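PDB 3QYH: Co-type Nitrile Hydratase beta subunit from Pseudomonas putida, which probably combines with an alpha subunit to form a cobalt-dependent enzyme that hydrates nitriles to the corresponding amides. Local coordinates for residues V24-Y27 with D28-T32; I110-G113 with L114-G118. All coordinates share one frame; numbering follows the deposited sequence.

Contact 1 of 2, residues V24-Y27 with D28-T32; sequences VFRY and DWEKT
Glu30 folds its carboxylate back onto the backbone of Arg26 and Tyr27, a side-chain-to-backbone closure of the turn that leads from the loop into the N-terminal end of helix 28-43. One oxygen does the gripping. Arg26 N reaches Glu30 OE1 at 2.8 Å, nearly in line with its C-O bond, whereas Tyr27 N meets the same Glu30 OE1 at 3.2 Å from 65° out of the carboxylate plane; the two donors thus use different approaches to one acceptor. Glu30 gets there with CG anti to its carbonyl carbon (chi1 -67°) and the chain extended beyond. With an alanine in place of Glu30, both backbone N-H groups would probably be left without this acceptor and the turn would be freer to shift. The second oxygen, Glu30 OE2, lies in the plane of the Tyr27 ring, at the edge, 3.6 Å from Tyr27 CD1. Glu30 OE2 also accepts from a water at 2.6 Å, and that water in turn accepts from Arg26 NH1; the guanidinium's direct salt bridge is to Glu19, through NH2. By placing CG between its backbone N and carbonyl carbon (chi1 65°), Trp29 swings its indole back alongside Tyr27, with Trp29 NE1 3.3 Å from Tyr27 CB. The Tyr27 ring and the five-membered ring of Trp29 are near parallel, yet slid so far that they barely overlap. Phe25 and Trp29 both also pack on Tyr69 of helix 68-82. Lys31 sets CG over one face of the Phe25 ring, a CH-pi contact 4.0 Å from the Phe25 ring centroid, and its extended chain runs on past Phe25 CB to a salt bridge, Lys31 NZ standing 3.2 Å from Asp28 OD1 and above the plane of that carboxylate.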
loop_
_atom_site.group_PDB
_atom_site.type_symbol
_atom_site.label_atom_id
_atom_site.label_comp_id
_atom_site.label_asym_id
_atom_site.label_seq_id
_atom_site.Cartn_x
_atom_site.Cartn_y
_atom_site.Cartn_z
ATOM N N VAL B 24 -10.893 -12.411 1.112
ATOM C CA VAL B 24 -9.497 -12.020 0.871
ATOM C C VAL B 24 -9.133 -12.344 -0.554
ATOM O O VAL B 24 -8.589 -11.502 -1.273
ATOM C CB VAL B 24 -8.525 -12.762 1.835
ATOM C CG1 VAL B 24 -7.065 -12.512 1.459
ATOM C CG2 VAL B 24 -8.802 -12.345 3.280
ATOM N N PHE B 25 -9.451 -13.565 -0.964
ATOM C CA PHE B 25 -9.230 -13.983 -2.354
ATOM C C PHE B 25 -10.554 -14.305 -3.039
ATOM O O PHE B 25 -11.287 -15.188 -2.601
ATOM C CB PHE B 25 -8.308 -15.199 -2.386
ATOM C CG PHE B 25 -6.941 -14.923 -1.847
ATOM C CD1 PHE B 25 -6.526 -15.485 -0.651
ATOM C CD2 PHE B 25 -6.063 -14.090 -2.542
ATOM C CE1 PHE B 25 -5.233 -15.236 -0.151
ATOM C CE2 PHE B 25 -4.786 -13.821 -2.038
ATOM C CZ PHE B 25 -4.368 -14.405 -0.851
ATOM N N ARG B 26 -10.853 -13.599 -4.125
ATOM C CA ARG B 26 -12.119 -13.789 -4.804
ATOM C C ARG B 26 -12.090 -14.914 -5.831
ATOM O O ARG B 26 -13.140 -15.401 -6.218
ATOM C CB ARG B 26 -12.594 -12.445 -5.403
ATOM C CG ARG B 26 -12.708 -11.322 -4.323
ATOM C CD ARG B 26 -12.939 -9.909 -4.905
ATOM N NE ARG B 26 -14.124 -9.868 -5.742
ATOM C CZ ARG B 26 -14.197 -9.702 -7.064
ATOM N NH1 ARG B 26 -13.136 -9.481 -7.839
ATOM N NH2 ARG B 26 -15.404 -9.735 -7.603
ATOM N N TYR B 27 -10.899 -15.327 -6.264
ATOM C CA TYR B 27 -10.762 -16.482 -7.148
ATOM C C TYR B 27 -9.580 -17.323 -6.675
ATOM O O TYR B 27 -8.634 -16.782 -6.071
ATOM C CB TYR B 27 -10.536 -16.060 -8.617
ATOM C CG TYR B 27 -11.538 -15.070 -9.167
ATOM C CD1 TYR B 27 -11.261 -13.705 -9.172
ATOM C CD2 TYR B 27 -12.765 -15.493 -9.687
ATOM C CE1 TYR B 27 -12.172 -12.779 -9.677
ATOM C CE2 TYR B 27 -13.688 -14.569 -10.202
ATOM C CZ TYR B 27 -13.383 -13.216 -10.182
ATOM O OH TYR B 27 -14.274 -12.291 -10.677
ATOM N N ASP B 28 -9.624 -18.628 -6.942
ATOM C CA ASP B 28 -8.507 -19.522 -6.583
ATOM C C ASP B 28 -7.182 -19.126 -7.227
ATOM O O ASP B 28 -6.145 -19.188 -6.568
ATOM C CB ASP B 28 -8.824 -20.980 -6.895
ATOM C CG ASP B 28 -9.728 -21.618 -5.850
ATOM O OD1 ASP B 28 -9.990 -20.979 -4.800
ATOM O OD2 ASP B 28 -10.179 -22.761 -6.079
ATOM N N TRP B 29 -7.204 -18.714 -8.500
ATOM C CA TRP B 29 -5.958 -18.343 -9.176
ATOM C C TRP B 29 -5.245 -17.168 -8.480
ATOM O O TRP B 29 -4.021 -17.052 -8.511
ATOM C CB TRP B 29 -6.201 -18.073 -10.672
ATOM C CG TRP B 29 -7.100 -16.883 -10.984
ATOM C CD1 TRP B 29 -8.428 -16.919 -11.263
ATOM C CD2 TRP B 29 -6.714 -15.506 -11.064
ATOM N NE1 TRP B 29 -8.900 -15.649 -11.503
ATOM C CE2 TRP B 29 -7.865 -14.765 -11.395
ATOM C CE3 TRP B 29 -5.512 -14.828 -10.886
ATOM C CZ2 TRP B 29 -7.848 -13.382 -11.550
ATOM C CZ3 TRP B 29 -5.496 -13.454 -11.047
ATOM C CH2 TRP B 29 -6.655 -12.748 -11.374
ATOM N N GLU B 30 -6.008 -16.298 -7.833
ATOM C CA GLU B 30 -5.414 -15.182 -7.090
ATOM C C GLU B 30 -4.509 -15.637 -5.944
ATOM O O GLU B 30 -3.532 -14.968 -5.610
ATOM C CB GLU B 30 -6.502 -14.253 -6.541
ATOM C CG GLU B 30 -7.290 -13.506 -7.628
ATOM C CD GLU B 30 -8.378 -12.607 -7.035
ATOM O OE1 GLU B 30 -8.872 -12.915 -5.930
ATOM O OE2 GLU B 30 -8.724 -11.586 -7.673
ATOM N N LYS B 31 -4.850 -16.762 -5.323
ATOM C CA LYS B 31 -4.031 -17.279 -4.227
ATOM C C LYS B 31 -2.637 -17.631 -4.723
ATOM O O LYS B 31 -1.636 -17.329 -4.074
ATOM C CB LYS B 31 -4.682 -18.521 -3.603
ATOM C CG LYS B 31 -6.064 -18.237 -3.003
ATOM C CD LYS B 31 -6.781 -19.530 -2.623
ATOM C CE LYS B 31 -8.227 -19.235 -2.176
ATOM N NZ LYS B 31 -8.975 -20.470 -1.789
ATOM N N THR B 32 -2.588 -18.301 -5.861
ATOM C CA THR B 32 -1.319 -18.650 -6.500
ATOM C C THR B 32 -0.506 -17.405 -6.835
ATOM O O THR B 32 0.697 -17.314 -6.508
ATOM C CB THR B 32 -1.591 -19.435 -7.802
ATOM O OG1 THR B 32 -2.406 -20.572 -7.491
ATOM C CG2 THR B 32 -0.285 -19.884 -8.462
HETATM O O HOH W 1 -10.253 -9.777 -6.645
#

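Contact 2 of 2, residues I110-G113 with L114-G118; sequences IVDG and LLSTG
Val111 and Leu115 lie side by side one helical turn apart, pointing the same way, with Val111 CG1 3.8 Å from Leu115 CD1. Both are buried, and the other protein chain packs against them: an apolar side chain on Val111, a polar one on Leu115. The backbone beneath is regular, Leu115 N meeting Val111 O at 2.9 Å with an N-H...O angle of 170°. Ile110 and Leu114 form a looser apolar pair, their CD1 atoms 4.4 Å apart, although Leu114 also leans on Leu106.

The solvent side is held by polar bonds instead. Asp112 O takes two donors from one residue, Ser116 N at 2.9 Å and Ser116 OG at 2.8 Å, which reach it from opposite faces of the carbonyl plane. Placing OG beside the backbone N (chi1 -57°) turns the Ser116 hydroxyl back along the helix. A water donates to both Asp112 OD1 and Ser116 OG, linking two side chains that do not bond directly. One residue on, Thr117 OG1 donates to Gly113 O at 2.7 Å, so two successive hydroxyls bond to carbonyls four residues back. Gly118 then leaves helical geometry with phi +64°, while its N still bonds to Leu114 O: a short alpha-helix with one buried and one polar side, followed by a positive-phi glycine.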
loop_
_atom_site.group_PDB
_atom_site.type_symbol
_atom_site.label_atom_id
_atom_site.label_comp_id
_atom_site.label_asym_id
_atom_site.label_seq_id
_atom_site.Cartn_x
_atom_site.Cartn_y
_atom_site.Cartn_z
ATOM N N ILE B 110 10.845 -21.499 6.882
ATOM C CA ILE B 110 11.093 -20.086 7.136
ATOM C C ILE B 110 9.931 -19.124 6.820
ATOM O O ILE B 110 10.056 -17.916 7.054
ATOM C CB ILE B 110 12.357 -19.603 6.426
ATOM C CG1 ILE B 110 12.142 -19.551 4.914
ATOM C CG2 ILE B 110 13.531 -20.516 6.745
ATOM C CD1 ILE B 110 13.330 -18.931 4.192
ATOM N N VAL B 111 8.828 -19.638 6.283
ATOM C CA VAL B 111 7.711 -18.768 5.885
ATOM C C VAL B 111 7.282 -17.846 7.048
ATOM O O VAL B 111 7.266 -16.627 6.918
ATOM C CB VAL B 111 6.496 -19.565 5.354
ATOM C CG1 VAL B 111 5.242 -18.638 5.213
ATOM C CG2 VAL B 111 6.820 -20.203 3.995
ATOM N N ASP B 112 6.953 -18.426 8.187
ATOM C CA ASP B 112 6.458 -17.609 9.289
ATOM C C ASP B 112 7.437 -16.527 9.730
ATOM O O ASP B 112 7.046 -15.374 9.906
ATOM C CB ASP B 112 6.058 -18.455 10.488
ATOM C CG ASP B 112 5.520 -17.596 11.635
ATOM O OD1 ASP B 112 4.463 -16.957 11.441
ATOM O OD2 ASP B 112 6.162 -17.546 12.713
ATOM N N GLY B 113 8.698 -16.899 9.915
ATOM C CA GLY B 113 9.713 -15.959 10.374
ATOM C C GLY B 113 9.980 -14.859 9.349
ATOM O O GLY B 113 10.207 -13.698 9.716
ATOM N N LEU B 114 9.944 -15.223 8.069
ATOM C CA LEU B 114 10.159 -14.264 6.987
ATOM C C LEU B 114 8.998 -13.277 6.875
ATOM O O LEU B 114 9.226 -12.054 6.740
ATOM C CB LEU B 114 10.390 -14.987 5.655
ATOM C CG LEU B 114 10.822 -14.126 4.461
ATOM C CD1 LEU B 114 11.838 -14.878 3.613
ATOM C CD2 LEU B 114 9.610 -13.729 3.642
ATOM N N LEU B 115 7.762 -13.786 6.932
ATOM C CA LEU B 115 6.599 -12.897 6.850
ATOM C C LEU B 115 6.485 -11.993 8.085
ATOM O O LEU B 115 6.059 -10.836 7.969
ATOM C CB LEU B 115 5.300 -13.689 6.650
ATOM C CG LEU B 115 5.158 -14.450 5.343
ATOM C CD1 LEU B 115 3.799 -15.154 5.311
ATOM C CD2 LEU B 115 5.330 -13.504 4.131
ATOM N N SER B 116 6.866 -12.515 9.260
ATOM C CA SER B 116 6.822 -11.738 10.496
ATOM C C SER B 116 7.939 -10.719 10.565
ATOM O O SER B 116 7.906 -9.793 11.376
ATOM C CB SER B 116 6.938 -12.651 11.743
ATOM O OG SER B 116 5.920 -13.624 11.744
ATOM N N THR B 117 8.963 -10.895 9.747
ATOM C CA THR B 117 10.098 -9.981 9.814
ATOM C C THR B 117 10.081 -8.911 8.706
ATOM O O THR B 117 10.324 -7.732 8.963
ATOM C CB THR B 117 11.442 -10.760 9.797
ATOM O OG1 THR B 117 11.490 -11.656 10.908
ATOM C CG2 THR B 117 12.621 -9.816 9.894
ATOM N N GLY B 118 9.779 -9.326 7.486
ATOM C CA GLY B 118 9.785 -8.421 6.350
ATOM C C GLY B 118 11.173 -7.875 6.062
ATOM O O GLY B 118 12.183 -8.472 6.434
HETATM O O HOH W 2 3.539 -14.560 10.253
#

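In the fold
Contact 1 closes before contact 2 opens along the chain, and both belong to the N-terminal, helical part of the beta subunit. Contact 1 sits where a loop enters helix 28-43; contact 2 spans the short helix 111-117, the last helix before the first strand, 136-139, of the five-stranded antiparallel sheet in the SH3-like C-terminal part. Their centres are 21 Å apart and their nearest atoms about 10 Å apart, so they do not touch. What they have in common is the partner: the other protein chain of the assembly packs on residues of both, consistent with this helical region supplying separate patches of the subunit interface.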